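Phosphoethanolamine N-methyltransferase 1 (Haemonchus contortus, PDB 4KRG) probably catalyses the S-adenosylmethionine-dependent N-methylation of phosphoethanolamine, an early step in nematode phosphocholine biosynthesis. Local coordinates at residues A[120-131]-A[149-160]. Numbering follows the deposited sequence.
Sequences KSVDLVFTNWLM and WLRADGYIHLRE. With SAH (S-adenosyl-L-homocysteine), chain D; OPE (phosphoric acid mono-(2-amino-ethyl) ester), chain C.
W129 and R159 meet through their side chains: R159 CD lies 3.8 Å from the centroid of the W129 five-membered ring and 22° off its normal, a CH-pi contact over the face. The guanidinium follows on the same face, tilted against the indole and lying over the CE2-CZ2 rim. R159 NH1, pointing in the guanidinium plane, donates to N128 OD1 at 3.0 Å, on a lone pair in the amide plane. Q231 OE1 accepts from both W129 NE1 and R159 NE, consistent with these two donors lying close without bonding to each other, while D45 pairs with R159 NH2. With one face of the indole backed this way, the opposite face receives phosphoethanolamine, whose N comes 3.5 Å from W129 CD2. The backbone O of N128 accepts from the amino N of S-adenosylhomocysteine, and its ND2 donates to the ligand carboxylate O at 2.9 Å. The following turn is fixed by E160, whose OE2 takes M131 N at 2.8 Å and L130 N from the other face of the carboxylate.

Farther back, H157 ND1 donates to T127 O at 2.9 Å within its ring plane; having CG anti to the backbone N (chi1 174°) sets the imidazole alongside F126, nearly parallel but slid apart. T127 OG1 joins T127 N on H157 O. Behind these, 124-126 and 154-160 run parallel, 8° apart, and V125 packs on I156 and L150. At the far end, R151 NH1 forms a salt bridge with D123 OD2 (2.9 Å). Adjacent parallel strands joined through helix 136-149, with cofactor and substrate at their C-terminal ends, are characteristic of the Rossmann-like class I methyltransferase fold.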
ATOM      1  N   LYS A 120      13.200  22.743  -1.134  1.00 25.00           N
ATOM      2  CA  LYS A 120      13.692  22.157  -2.377  1.00 24.36           C
ATOM      3  C   LYS A 120      15.158  21.782  -2.249  1.00 23.91           C
ATOM      4  O   LYS A 120      15.968  22.145  -3.088  1.00 28.63           O
ATOM      5  CB  LYS A 120      13.481  23.130  -3.540  1.00 26.68           C
ATOM      6  CG  LYS A 120      12.032  23.599  -3.689  1.00 28.55           C
ATOM      7  CD  LYS A 120      11.949  24.867  -4.526  1.00 32.77           C
ATOM      8  CE  LYS A 120      10.959  25.877  -3.949  1.00 35.95           C
ATOM      9  NZ  LYS A 120      10.999  27.185  -4.673  1.00 37.82           N
ATOM     10  N   SER A 121      15.489  21.060  -1.187  1.00 21.65           N
ATOM     11  CA  SER A 121      16.873  20.725  -0.905  1.00 20.26           C
ATOM     12  C   SER A 121      17.195  19.251  -1.118  1.00 22.13           C
ATOM     13  O   SER A 121      18.361  18.877  -1.145  1.00 24.99           O
ATOM     14  CB  SER A 121      17.237  21.134   0.517  1.00 21.35           C
ATOM     15  OG  SER A 121      16.375  20.520   1.447  1.00 26.39           O
ATOM     16  N   VAL A 122      16.172  18.410  -1.248  1.00 21.45           N
ATOM     17  CA  VAL A 122      16.392  16.987  -1.542  1.00 19.65           C
ATOM     18  C   VAL A 122      15.493  16.474  -2.661  1.00 20.05           C
ATOM     19  O   VAL A 122      14.504  17.111  -3.024  1.00 20.16           O
ATOM     20  CB  VAL A 122      16.219  16.069  -0.297  1.00 23.70           C
ATOM     21  CG1 VAL A 122      17.277  16.365   0.752  1.00 24.64           C
ATOM     22  CG2 VAL A 122      14.830  16.210   0.291  1.00 19.90           C
ATOM     23  N   ASP A 123      15.854  15.317  -3.201  1.00 17.60           N
ATOM     24  CA  ASP A 123      15.081  14.680  -4.255  1.00 17.66           C
ATOM     25  C   ASP A 123      14.318  13.481  -3.729  1.00 15.97           C
ATOM     26  O   ASP A 123      13.280  13.114  -4.270  1.00 17.35           O
ATOM     27  CB  ASP A 123      16.003  14.234  -5.384  1.00 18.41           C
ATOM     28  CG  ASP A 123      16.715  15.393  -6.033  1.00 21.06           C
ATOM     29  OD1 ASP A 123      16.025  16.217  -6.660  1.00 22.02           O
ATOM     30  OD2 ASP A 123      17.956  15.495  -5.907  1.00 24.01           O
ATOM     31  N   LEU A 124      14.851  12.863  -2.683  1.00 16.26           N
ATOM     32  CA  LEU A 124      14.198  11.725  -2.045  1.00 15.37           C
ATOM     33  C   LEU A 124      14.222  11.880  -0.533  1.00 16.89           C
ATOM     34  O   LEU A 124      15.276  12.115   0.054  1.00 16.32           O
ATOM     35  CB  LEU A 124      14.892  10.416  -2.431  1.00 12.34           C
ATOM     36  CG  LEU A 124      14.391   9.133  -1.746  1.00 14.44           C
ATOM     37  CD1 LEU A 124      12.960   8.818  -2.143  1.00 16.65           C
ATOM     38  CD2 LEU A 124      15.297   7.955  -2.070  1.00 15.35           C
ATOM     39  N   VAL A 125      13.055  11.777   0.089  1.00 16.34           N
ATOM     40  CA  VAL A 125      12.969  11.649   1.532  1.00 15.46           C
ATOM     41  C   VAL A 125      12.705  10.176   1.801  1.00 16.74           C
ATOM     42  O   VAL A 125      11.649   9.654   1.448  1.00 17.18           O
ATOM     43  CB  VAL A 125      11.841  12.534   2.123  1.00 15.20           C
ATOM     44  CG1 VAL A 125      11.608  12.222   3.604  1.00 14.17           C
ATOM     45  CG2 VAL A 125      12.181  14.005   1.953  1.00 16.25           C
ATOM     46  N   PHE A 126      13.682   9.495   2.386  1.00 15.99           N
ATOM     47  CA  PHE A 126      13.565   8.065   2.600  1.00 12.74           C
ATOM     48  C   PHE A 126      13.341   7.749   4.063  1.00 13.65           C
ATOM     49  O   PHE A 126      14.114   8.170   4.927  1.00 14.11           O
ATOM     50  CB  PHE A 126      14.816   7.333   2.123  1.00 14.85           C
ATOM     51  CG  PHE A 126      14.750   5.845   2.329  1.00 13.38           C
ATOM     52  CD1 PHE A 126      14.184   5.022   1.362  1.00 12.84           C
ATOM     53  CD2 PHE A 126      15.235   5.265   3.495  1.00 12.32           C
ATOM     54  CE1 PHE A 126      14.112   3.648   1.550  1.00 11.50           C
ATOM     55  CE2 PHE A 126      15.160   3.888   3.690  1.00 12.73           C
ATOM     56  CZ  PHE A 126      14.597   3.087   2.720  1.00 12.18           C
ATOM     57  N   THR A 127      12.288   6.994   4.343  1.00 13.59           N
ATOM     58  CA  THR A 127      12.066   6.482   5.680  1.00 12.90           C
ATOM     59  C   THR A 127      11.629   5.028   5.593  1.00 13.03           C
ATOM     60  O   THR A 127      11.156   4.567   4.555  1.00 13.68           O
ATOM     61  CB  THR A 127      10.997   7.287   6.438  1.00 15.44           C
ATOM     62  OG1 THR A 127       9.728   7.098   5.806  1.00 18.33           O
ATOM     63  CG2 THR A 127      11.344   8.774   6.477  1.00 13.38           C
ATOM     64  N   ASN A 128      11.795   4.312   6.694  1.00 14.54           N
ATOM     65  CA  ASN A 128      11.381   2.919   6.791  1.00 15.64           C
ATOM     66  C   ASN A 128      11.169   2.624   8.272  1.00 16.45           C
ATOM     67  O   ASN A 128      12.133   2.617   9.038  1.00 16.98           O
ATOM     68  CB  ASN A 128      12.446   1.995   6.174  1.00 13.77           C
ATOM     69  CG  ASN A 128      12.011   0.533   6.130  1.00 13.62           C
ATOM     70  OD1 ASN A 128      11.307   0.107   5.212  1.00 15.92           O
ATOM     71  ND2 ASN A 128      12.432  -0.239   7.122  1.00 14.90           N
ATOM     72  N   TRP A 129       9.909   2.421   8.664  1.00 16.45           N
ATOM     73  CA  TRP A 129       9.508   2.283  10.074  1.00 15.11           C
ATOM     74  C   TRP A 129       9.722   3.562  10.914  1.00 20.18           C
ATOM     75  O   TRP A 129      10.542   3.565  11.829  1.00 20.98           O
ATOM     76  CB  TRP A 129      10.252   1.127  10.760  1.00 15.60           C
ATOM     77  CG  TRP A 129       9.857  -0.267  10.372  1.00 17.19           C
ATOM     78  CD1 TRP A 129       8.592  -0.754  10.174  1.00 18.96           C
ATOM     79  CD2 TRP A 129      10.751  -1.359  10.160  1.00 16.44           C
ATOM     80  NE1 TRP A 129       8.648  -2.095   9.853  1.00 16.91           N
ATOM     81  CE2 TRP A 129       9.962  -2.491   9.835  1.00 16.39           C
ATOM     82  CE3 TRP A 129      12.141  -1.505  10.212  1.00 13.79           C
ATOM     83  CZ2 TRP A 129      10.522  -3.737   9.567  1.00 16.73           C
ATOM     84  CZ3 TRP A 129      12.694  -2.738   9.945  1.00 13.44           C
ATOM     85  CH2 TRP A 129      11.886  -3.841   9.627  1.00 15.69           C
ATOM     86  N   LEU A 130       8.981   4.630  10.630  1.00 17.67           N
ATOM     87  CA  LEU A 130       9.167   5.878  11.375  1.00 18.08           C
ATOM     88  C   LEU A 130       7.875   6.555  11.848  1.00 17.54           C
ATOM     89  O   LEU A 130       7.788   6.980  13.001  1.00 17.32           O
ATOM     90  CB  LEU A 130      10.019   6.873  10.584  1.00 16.42           C
ATOM     91  CG  LEU A 130      10.336   8.181  11.320  1.00 18.56           C
ATOM     92  CD1 LEU A 130      11.175   7.917  12.569  1.00 19.00           C
ATOM     93  CD2 LEU A 130      11.033   9.174  10.400  1.00 18.19           C
HETATM   94  N   MSE A 131       6.883   6.659  10.967  1.00 14.56           N
HETATM   95  CA  MSE A 131       5.617   7.310  11.325  1.00 15.94           C
HETATM   96  C   MSE A 131       4.952   6.659  12.540  1.00 17.82           C
HETATM   97  O   MSE A 131       4.297   7.326  13.336  1.00 18.33           O
HETATM   98  CB  MSE A 131       4.633   7.306  10.148  1.00 18.11           C
HETATM   99  CG  MSE A 131       5.109   7.982   8.870  1.00 19.87           C
HETATM  100 SE   MSE A 131       5.617   9.855   9.125  1.00 31.12          SE
HETATM  101  CE  MSE A 131       7.536   9.564   9.426  1.00 22.76           C
ATOM    102  N   TRP A 149      10.748  20.393   1.830  1.00 18.39           N
ATOM    103  CA  TRP A 149      12.129  20.048   1.500  1.00 17.68           C
ATOM    104  C   TRP A 149      12.296  19.459   0.113  1.00 19.02           C
ATOM    105  O   TRP A 149      13.356  19.575  -0.493  1.00 23.33           O
ATOM    106  CB  TRP A 149      12.648  19.030   2.502  1.00 19.48           C
ATOM    107  CG  TRP A 149      12.593  19.501   3.909  1.00 20.25           C
ATOM    108  CD1 TRP A 149      12.586  20.793   4.346  1.00 21.78           C
ATOM    109  CD2 TRP A 149      12.542  18.676   5.075  1.00 20.52           C
ATOM    110  NE1 TRP A 149      12.534  20.824   5.722  1.00 21.91           N
ATOM    111  CE2 TRP A 149      12.505  19.537   6.193  1.00 22.60           C
ATOM    112  CE3 TRP A 149      12.522  17.295   5.287  1.00 22.77           C
ATOM    113  CZ2 TRP A 149      12.451  19.059   7.501  1.00 23.75           C
ATOM    114  CZ3 TRP A 149      12.470  16.822   6.584  1.00 23.79           C
ATOM    115  CH2 TRP A 149      12.433  17.703   7.674  1.00 22.45           C
ATOM    116  N   LEU A 150      11.257  18.801  -0.381  1.00 17.66           N
ATOM    117  CA  LEU A 150      11.338  18.131  -1.670  1.00 17.44           C
ATOM    118  C   LEU A 150      11.335  19.114  -2.838  1.00 20.26           C
ATOM    119  O   LEU A 150      10.610  20.113  -2.826  1.00 21.62           O
ATOM    120  CB  LEU A 150      10.186  17.137  -1.827  1.00 16.56           C
ATOM    121  CG  LEU A 150      10.398  15.769  -1.183  1.00 17.47           C
ATOM    122  CD1 LEU A 150       9.112  14.957  -1.238  1.00 21.38           C
ATOM    123  CD2 LEU A 150      11.506  15.039  -1.910  1.00 19.09           C
ATOM    124  N   ARG A 151      12.159  18.833  -3.843  1.00 23.07           N
ATOM    125  CA  ARG A 151      12.046  19.513  -5.128  1.00 22.66           C
ATOM    126  C   ARG A 151      10.824  18.981  -5.884  1.00 22.94           C
ATOM    127  O   ARG A 151      10.346  17.889  -5.592  1.00 22.20           O
ATOM    128  CB  ARG A 151      13.319  19.311  -5.950  1.00 23.59           C
ATOM    129  CG  ARG A 151      14.449  20.221  -5.530  1.00 25.59           C
ATOM    130  CD  ARG A 151      15.768  19.855  -6.179  1.00 28.91           C
ATOM    131  NE  ARG A 151      16.862  20.290  -5.320  1.00 37.47           N
ATOM    132  CZ  ARG A 151      17.698  19.470  -4.695  1.00 38.74           C
ATOM    133  NH1 ARG A 151      17.598  18.166  -4.863  1.00 37.44           N
ATOM    134  NH2 ARG A 151      18.649  19.960  -3.917  1.00 40.63           N
ATOM    135  N   ALA A 152      10.307  19.759  -6.833  1.00 24.72           N
ATOM    136  CA  ALA A 152       9.227  19.286  -7.696  1.00 24.92           C
ATOM    137  C   ALA A 152       9.695  18.007  -8.391  1.00 28.41           C
ATOM    138  O   ALA A 152      10.882  17.879  -8.686  1.00 29.59           O
ATOM    139  CB  ALA A 152       8.877  20.333  -8.717  1.00 28.11           C
ATOM    140  N   ASP A 153       8.767  17.080  -8.642  1.00 28.78           N
ATOM    141  CA  ASP A 153       9.061  15.718  -9.128  1.00 27.13           C
ATOM    142  C   ASP A 153       9.711  14.810  -8.077  1.00 24.29           C
ATOM    143  O   ASP A 153       9.903  13.621  -8.319  1.00 25.49           O
ATOM    144  CB  ASP A 153       9.917  15.711 -10.406  1.00 28.56           C
ATOM    145  CG  ASP A 153       9.305  16.513 -11.528  1.00 34.75           C
ATOM    146  OD1 ASP A 153       8.079  16.738 -11.499  1.00 36.81           O
ATOM    147  OD2 ASP A 153      10.058  16.916 -12.443  1.00 38.49           O
ATOM    148  N   GLY A 154      10.050  15.370  -6.920  1.00 19.94           N
ATOM    149  CA  GLY A 154      10.693  14.611  -5.862  1.00 18.41           C
ATOM    150  C   GLY A 154       9.803  13.526  -5.286  1.00 15.99           C
ATOM    151  O   GLY A 154       8.592  13.551  -5.458  1.00 18.85           O
ATOM    152  N   TYR A 155      10.408  12.578  -4.582  1.00 14.40           N
ATOM    153  CA  TYR A 155       9.678  11.448  -4.020  1.00 13.06           C
ATOM    154  C   TYR A 155       9.904  11.307  -2.524  1.00 15.44           C
ATOM    155  O   TYR A 155      10.914  11.764  -1.986  1.00 15.31           O
ATOM    156  CB  TYR A 155      10.147  10.157  -4.667  1.00 16.11           C
ATOM    157  CG  TYR A 155       9.726   9.949  -6.100  1.00 17.22           C
ATOM    158  CD1 TYR A 155       8.574   9.241  -6.404  1.00 17.92           C
ATOM    159  CD2 TYR A 155      10.506  10.417  -7.149  1.00 17.75           C
ATOM    160  CE1 TYR A 155       8.203   9.022  -7.712  1.00 17.43           C
ATOM    161  CE2 TYR A 155      10.143  10.201  -8.458  1.00 17.90           C
ATOM    162  CZ  TYR A 155       8.994   9.502  -8.733  1.00 20.45           C
ATOM    163  OH  TYR A 155       8.634   9.287 -10.036  1.00 22.84           O
ATOM    164  N   ILE A 156       8.951  10.661  -1.855  1.00 13.89           N
ATOM    165  CA  ILE A 156       9.130  10.225  -0.479  1.00 15.64           C
ATOM    166  C   ILE A 156       8.751   8.752  -0.390  1.00 15.85           C
ATOM    167  O   ILE A 156       7.749   8.322  -0.964  1.00 14.61           O
ATOM    168  CB  ILE A 156       8.333  11.099   0.539  1.00 17.21           C
ATOM    169  CG1 ILE A 156       8.408  10.507   1.946  1.00 18.45           C
ATOM    170  CG2 ILE A 156       6.885  11.293   0.107  1.00 18.47           C
ATOM    171  CD1 ILE A 156       7.809  11.408   3.008  1.00 22.84           C
ATOM    172  N   HIS A 157       9.586   7.975   0.286  1.00 13.61           N
ATOM    173  CA  HIS A 157       9.266   6.585   0.551  1.00 12.57           C
ATOM    174  C   HIS A 157       8.922   6.438   2.025  1.00 13.51           C
ATOM    175  O   HIS A 157       9.655   6.919   2.890  1.00 13.44           O
ATOM    176  CB  HIS A 157      10.443   5.669   0.217  1.00 13.47           C
ATOM    177  CG  HIS A 157      10.210   4.239   0.599  1.00 14.18           C
ATOM    178  ND1 HIS A 157      10.455   3.760   1.865  1.00 14.20           N
ATOM    179  CD2 HIS A 157       9.745   3.192  -0.123  1.00 12.59           C
ATOM    180  CE1 HIS A 157      10.150   2.471   1.912  1.00 14.30           C
ATOM    181  NE2 HIS A 157       9.714   2.107   0.722  1.00 12.58           N
ATOM    182  N   LEU A 158       7.813   5.758   2.305  1.00 11.11           N
ATOM    183  CA  LEU A 158       7.456   5.423   3.675  1.00 12.47           C
ATOM    184  C   LEU A 158       7.106   3.946   3.748  1.00 12.15           C
ATOM    185  O   LEU A 158       6.622   3.377   2.786  1.00 13.44           O
ATOM    186  CB  LEU A 158       6.277   6.266   4.135  1.00 15.18           C
ATOM    187  CG  LEU A 158       6.519   7.775   4.035  1.00 16.26           C
ATOM    188  CD1 LEU A 158       5.323   8.454   3.391  1.00 19.80           C
ATOM    189  CD2 LEU A 158       6.784   8.360   5.402  1.00 19.16           C
ATOM    190  N   ARG A 159       7.376   3.333   4.890  1.00 14.08           N
ATOM    191  CA  ARG A 159       7.015   1.945   5.135  1.00 13.05           C
ATOM    192  C   ARG A 159       6.654   1.837   6.602  1.00 13.69           C
ATOM    193  O   ARG A 159       7.436   2.238   7.465  1.00 13.04           O
ATOM    194  CB  ARG A 159       8.189   1.019   4.833  1.00 11.73           C
ATOM    195  CG  ARG A 159       7.892  -0.447   5.134  1.00 13.79           C
ATOM    196  CD  ARG A 159       8.372  -0.885   6.513  1.00 14.32           C
ATOM    197  NE  ARG A 159       8.312  -2.339   6.638  1.00 13.91           N
ATOM    198  CZ  ARG A 159       9.263  -3.166   6.212  1.00 15.57           C
ATOM    199  NH1 ARG A 159      10.363  -2.688   5.639  1.00 13.89           N
ATOM    200  NH2 ARG A 159       9.115  -4.472   6.362  1.00 16.82           N
ATOM    201  N   GLU A 160       5.476   1.304   6.901  1.00 11.13           N
ATOM    202  CA  GLU A 160       5.047   1.249   8.288  1.00 11.61           C
ATOM    203  C   GLU A 160       4.446  -0.100   8.655  1.00 16.64           C
ATOM    204  O   GLU A 160       3.877  -0.787   7.807  1.00 16.56           O
ATOM    205  CB  GLU A 160       4.036   2.362   8.582  1.00 13.09           C
ATOM    206  CG  GLU A 160       4.511   3.764   8.244  1.00 14.08           C
ATOM    207  CD  GLU A 160       5.670   4.229   9.120  1.00 16.37           C
ATOM    208  OE1 GLU A 160       5.812   3.713  10.252  1.00 19.40           O
ATOM    209  OE2 GLU A 160       6.437   5.116   8.681  1.00 15.93           O
TER
HETATM  210  N   SAH D 502      14.900   2.692   9.411  1.00 15.80           N
HETATM  211  CA  SAH D 502      15.907   1.749   9.923  1.00 17.99           C
HETATM  212  CB  SAH D 502      15.667   1.553  11.459  1.00 19.70           C
HETATM  213  CG  SAH D 502      14.249   1.109  11.812  1.00 16.76           C
HETATM  214  SD  SAH D 502      13.859   1.095  13.586  1.00 21.78           S
HETATM  215  C   SAH D 502      15.850   0.465   9.198  1.00 21.17           C
HETATM  216  O   SAH D 502      14.779   0.041   8.794  1.00 18.76           O
HETATM  217  OXT SAH D 502      16.795  -0.290   9.284  1.00 23.31           O
HETATM  218  C5' SAH D 502      13.538   2.825  14.019  1.00 20.42           C
HETATM  219  C4' SAH D 502      14.596   3.781  13.913  1.00 20.70           C
HETATM  220  O4' SAH D 502      14.034   5.119  13.852  1.00 19.38           O
HETATM  221  C3' SAH D 502      15.475   3.750  15.098  1.00 22.02           C
HETATM  222  O3' SAH D 502      16.809   3.961  14.695  1.00 20.99           O
HETATM  223  C2' SAH D 502      15.027   4.875  15.907  1.00 22.73           C
HETATM  224  O2' SAH D 502      16.065   5.361  16.711  1.00 21.89           O
HETATM  225  C1' SAH D 502      14.612   5.862  14.882  1.00 20.21           C
HETATM  226  N9  SAH D 502      13.644   6.896  15.390  1.00 19.49           N
HETATM  227  C8  SAH D 502      12.426   6.691  15.906  1.00 18.29           C
HETATM  228  N7  SAH D 502      11.864   7.888  16.085  1.00 16.46           N
HETATM  229  C5  SAH D 502      12.705   8.844  15.687  1.00 18.92           C
HETATM  230  C6  SAH D 502      12.640  10.247  15.653  1.00 20.31           C
HETATM  231  N6  SAH D 502      11.530  10.926  16.096  1.00 17.29           N
HETATM  232  N1  SAH D 502      13.701  10.917  15.166  1.00 20.67           N
HETATM  233  C2  SAH D 502      14.787  10.292  14.729  1.00 18.03           C
HETATM  234  N3  SAH D 502      14.877   8.951  14.752  1.00 19.97           N
HETATM  235  C4  SAH D 502      13.858   8.209  15.220  1.00 20.79           C
HETATM  236  CA  OPE C 501       9.579  -3.258  13.642  1.00 18.21           C
HETATM  237  CB  OPE C 501      10.938  -2.640  13.670  1.00 18.50           C
HETATM  238  O1  OPE C 501       7.798  -5.010  15.065  1.00 18.23           O
HETATM  239  O2  OPE C 501       6.403  -3.430  13.814  1.00 15.87           O
HETATM  240  O3  OPE C 501       6.832  -3.013  16.234  1.00 18.83           O
HETATM  241  O4  OPE C 501       8.677  -2.752  14.556  1.00 19.01           O
HETATM  242  N   OPE C 501      11.009  -1.203  13.615  1.00 19.32           N
HETATM  243  P   OPE C 501       7.396  -3.559  14.940  1.00 19.18           P
HETATM  244  O   HOH W   1       8.619   4.816   6.962  1.00 14.09           O